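Local coordinates for probable primosomal replication protein n (PDB 4FDB) that probably binds single-stranded DNA as a homodimer and helps restart stalled replication forks by stabilising the PriA helicase on DNA during primosome assembly, at residues A[7-15]-A[26-34]. The protein carries 3 engineered substitutions. Residues are numbered along the deposited sequence; the frame is centred on the assembly and turned at random. Where two conformers were deposited one is given.
Engineered in segment 7-15: Val12 (natural residue Ala).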
loop_
_atom_site.group_PDB
_atom_site.type_symbol
_atom_site.label_atom_id
_atom_site.label_comp_id
_atom_site.label_asym_id
_atom_site.label_seq_id
_atom_site.Cartn_x
_atom_site.Cartn_y
_atom_site.Cartn_z
ATOM N N LEU A 7 5.379 2.535 -6.225
ATOM C CA LEU A 7 5.891 1.187 -6.272
ATOM C C LEU A 7 6.544 0.970 -7.624
ATOM O O LEU A 7 5.954 1.293 -8.648
ATOM C CB LEU A 7 4.751 0.188 -6.068
ATOM C CG LEU A 7 5.170 -1.261 -5.761
ATOM C CD1 LEU A 7 5.850 -1.330 -4.399
ATOM C CD2 LEU A 7 3.972 -2.182 -5.779
ATOM N N VAL A 8 7.772 0.470 -7.616
ATOM C CA VAL A 8 8.393 -0.002 -8.850
ATOM C C VAL A 8 8.278 -1.515 -8.842
ATOM O O VAL A 8 8.794 -2.165 -7.942
ATOM C CB VAL A 8 9.863 0.395 -8.922
ATOM C CG1 VAL A 8 10.569 -0.373 -10.051
ATOM C CG2 VAL A 8 9.981 1.892 -9.130
ATOM N N ALA A 9 7.602 -2.080 -9.837
ATOM C CA ALA A 9 7.251 -3.494 -9.767
ATOM C C ALA A 9 7.077 -4.079 -11.155
ATOM O O ALA A 9 6.841 -3.355 -12.115
ATOM C CB ALA A 9 5.976 -3.677 -8.956
ATOM N N THR A 10 7.196 -5.398 -11.246
ATOM C CA THR A 10 7.091 -6.097 -12.515
ATOM C C THR A 10 5.646 -6.506 -12.770
ATOM O O THR A 10 4.990 -7.057 -11.892
ATOM C CB THR A 10 7.966 -7.353 -12.483
ATOM O OG1 THR A 10 9.322 -6.964 -12.239
ATOM C CG2 THR A 10 7.876 -8.126 -13.800
ATOM N N LEU A 11 5.144 -6.240 -13.975
ATOM C CA LEU A 11 3.812 -6.719 -14.333
ATOM C C LEU A 11 3.876 -8.227 -14.539
ATOM O O LEU A 11 4.599 -8.692 -15.397
ATOM C CB LEU A 11 3.324 -6.056 -15.614
ATOM C CG LEU A 11 1.983 -6.608 -16.105
ATOM C CD1 LEU A 11 0.902 -6.229 -15.133
ATOM C CD2 LEU A 11 1.650 -6.115 -17.514
ATOM N N VAL A 12 3.130 -8.987 -13.742
ATOM C CA VAL A 12 3.171 -10.445 -13.825
ATOM C C VAL A 12 2.102 -10.968 -14.772
ATOM O O VAL A 12 2.335 -11.830 -15.620
ATOM C CB VAL A 12 2.902 -11.061 -12.418
ATOM C CG1 VAL A 12 2.921 -12.575 -12.483
ATOM C CG2 VAL A 12 3.917 -10.554 -11.409
ATOM N N GLU A 13 0.889 -10.456 -14.598
ATOM C CA GLU A 13 -0.175 -10.875 -15.477
ATOM C C GLU A 13 -1.263 -9.829 -15.460
ATOM O O GLU A 13 -1.341 -8.996 -14.556
ATOM C CB GLU A 13 -0.727 -12.238 -15.061
ATOM C CG GLU A 13 -1.065 -12.353 -13.598
ATOM C CD GLU A 13 -1.536 -13.754 -13.216
ATOM O OE1 GLU A 13 -0.739 -14.722 -13.301
ATOM O OE2 GLU A 13 -2.714 -13.892 -12.827
ATOM N N ARG A 14 -2.090 -9.857 -16.484
ATOM C CA ARG A 14 -3.246 -8.966 -16.486
ATOM C C ARG A 14 -4.452 -9.692 -17.036
ATOM O O ARG A 14 -4.314 -10.638 -17.815
ATOM C CB ARG A 14 -2.956 -7.657 -17.235
ATOM C CG ARG A 14 -2.300 -7.817 -18.571
ATOM C CD ARG A 14 -2.133 -6.470 -19.283
ATOM N NE ARG A 14 -1.312 -6.618 -20.492
ATOM C CZ ARG A 14 -1.775 -7.016 -21.668
ATOM N NH1 ARG A 14 -3.067 -7.298 -21.823
ATOM N NH2 ARG A 14 -0.950 -7.121 -22.702
ATOM N N GLU A 15 -5.629 -9.280 -16.574
ATOM C CA GLU A 15 -6.880 -9.882 -16.995
ATOM C C GLU A 15 -7.422 -9.165 -18.218
ATOM O O GLU A 15 -7.024 -8.038 -18.513
ATOM C CB GLU A 15 -7.907 -9.775 -15.869
ATOM C CG GLU A 15 -7.464 -10.391 -14.555
ATOM C CD GLU A 15 -7.273 -11.887 -14.656
ATOM O OE1 GLU A 15 -8.030 -12.530 -15.413
ATOM O OE2 GLU A 15 -6.365 -12.425 -13.988
ATOM N N ILE A 26 -11.762 -1.247 -17.026
ATOM C CA ILE A 26 -10.879 -1.615 -15.927
ATOM C C ILE A 26 -10.015 -2.775 -16.361
ATOM O O ILE A 26 -10.529 -3.748 -16.902
ATOM C CB ILE A 26 -11.689 -2.164 -14.758
ATOM C CG1 ILE A 26 -12.785 -1.180 -14.346
ATOM C CG2 ILE A 26 -10.764 -2.542 -13.604
ATOM C CD1 ILE A 26 -12.268 0.036 -13.664
ATOM N N VAL A 27 -8.714 -2.677 -16.109
ATOM C CA VAL A 27 -7.819 -3.821 -16.270
ATOM C C VAL A 27 -7.236 -4.179 -14.910
ATOM O O VAL A 27 -6.511 -3.388 -14.314
ATOM C CB VAL A 27 -6.694 -3.546 -17.302
ATOM C CG1 VAL A 27 -5.621 -4.636 -17.251
ATOM C CG2 VAL A 27 -7.277 -3.455 -18.714
ATOM N N ASN A 28 -7.596 -5.358 -14.413
ATOM C CA ASN A 28 -6.999 -5.908 -13.205
ATOM C C ASN A 28 -5.677 -6.570 -13.531
ATOM O O ASN A 28 -5.542 -7.219 -14.560
ATOM C CB ASN A 28 -7.931 -6.938 -12.585
ATOM C CG ASN A 28 -9.125 -6.299 -11.913
ATOM O OD1 ASN A 28 -10.158 -6.088 -12.538
ATOM N ND2 ASN A 28 -8.984 -5.988 -10.631
ATOM N N CYS A 29 -4.701 -6.415 -12.652
ATOM C CA CYS A 29 -3.419 -7.060 -12.893
ATOM C C CYS A 29 -2.760 -7.461 -11.589
ATOM O O CYS A 29 -3.263 -7.164 -10.502
ATOM C CB CYS A 29 -2.511 -6.154 -13.720
ATOM S SG CYS A 29 -2.142 -4.581 -12.965
ATOM N N LEU A 30 -1.661 -8.197 -11.710
ATOM C CA LEU A 30 -0.870 -8.599 -10.562
ATOM C C LEU A 30 0.521 -8.038 -10.783
ATOM O O LEU A 30 1.108 -8.214 -11.870
ATOM C CB LEU A 30 -0.790 -10.128 -10.502
ATOM C CG LEU A 30 -0.028 -10.752 -9.328
ATOM C CD1 LEU A 30 -0.731 -10.446 -8.011
ATOM C CD2 LEU A 30 0.106 -12.251 -9.525
ATOM N N LEU A 31 1.046 -7.376 -9.762
ATOM C CA LEU A 31 2.401 -6.821 -9.792
ATOM C C LEU A 31 3.276 -7.556 -8.799
ATOM O O LEU A 31 2.802 -8.023 -7.778
ATOM C CB LEU A 31 2.370 -5.341 -9.409
ATOM C CG LEU A 31 1.489 -4.478 -10.304
ATOM C CD1 LEU A 31 1.454 -3.061 -9.762
ATOM C CD2 LEU A 31 2.014 -4.489 -11.734
ATOM N N SER A 32 4.565 -7.652 -9.095
ATOM C CA SER A 32 5.491 -8.331 -8.204
ATOM C C SER A 32 6.570 -7.348 -7.851
ATOM O O SER A 32 7.247 -6.825 -8.745
ATOM C CB SER A 32 6.146 -9.512 -8.931
ATOM O OG SER A 32 7.174 -10.085 -8.139
ATOM N N TYR A 33 6.735 -7.110 -6.554
ATOM C CA TYR A 33 7.784 -6.249 -6.045
ATOM C C TYR A 33 8.944 -7.064 -5.486
ATOM O O TYR A 33 8.752 -8.037 -4.747
ATOM C CB TYR A 33 7.249 -5.303 -4.939
ATOM C CG TYR A 33 8.367 -4.473 -4.338
ATOM C CD1 TYR A 33 8.749 -3.269 -4.911
ATOM C CD2 TYR A 33 9.081 -4.926 -3.226
ATOM C CE1 TYR A 33 9.807 -2.535 -4.386
ATOM C CE2 TYR A 33 10.124 -4.193 -2.698
ATOM C CZ TYR A 33 10.488 -3.006 -3.290
ATOM O OH TYR A 33 11.536 -2.289 -2.758
ATOM N N SER A 34 10.162 -6.638 -5.810
ATOM C CA SER A 34 11.367 -7.226 -5.237
ATOM C C SER A 34 12.439 -6.157 -5.033
ATOM O O SER A 34 12.959 -5.586 -5.994
ATOM C CB SER A 34 11.901 -8.348 -6.127
ATOM O OG SER A 34 12.180 -7.867 -7.429
HETATM O O HOH W 1 10.349 -4.417 -7.922
HETATM O O HOH W 2 10.286 -6.628 -9.776
#
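Thr10 and Ser32 form an antiparallel hydrogen-bonded pair, each backbone N donating to the other's O; Thr10 N lies 2.9 Å from Ser32 O. Farther along, the register slips by one residue: Val12 N donates to Leu30 O, while Leu30 N binds Glu13 O at 3.0 Å, so Val12 and Glu13 together face Leu30 in a classic beta bulge. The shifted register continues through the non-hydrogen-bonded Arg14-Cys29 pair to the bond from Glu15 N to Asn28 O (2.9 Å). On the Val8 side of the Thr10-Ser32 pair one water accepts from Ser34 N and donates to Val8 O; a second, beside the pair, links Thr10 OG1 to Ser32 O.

The engineered Val12 lies alongside Leu30, both pointing the same way. Its CG1 is anti to the backbone N (chi1 179°) and lies near Leu30 CD2, while CG2 presses tightly on Ser32 CB at 3.5 Å. On the opposite face, the Leu11 branch CD1 reaches Cys29 CB at 3.7 Å and also meets Leu31 CD2; this face is closed by Leu71 and Ala52 of neighbouring strands and by Leu62 of helix 57-62.

At the Leu7 end, Leu7 CD1 comes obliquely to Tyr33 CD1 (3.5 Å), whereas Val8 O approaches the edge of the same ring. Tyr33 OH is hydrogen-bonded to Ala1 O of the second subunit, whose strand pairs with Leu7 and carries the sheet across the dimer. The N-to-C directions of 7-14 and 26-34 are 131° apart, well short of antiparallel, as befits the bulged, strongly twisted first hairpin of the OB fold of single-stranded DNA-binding proteins.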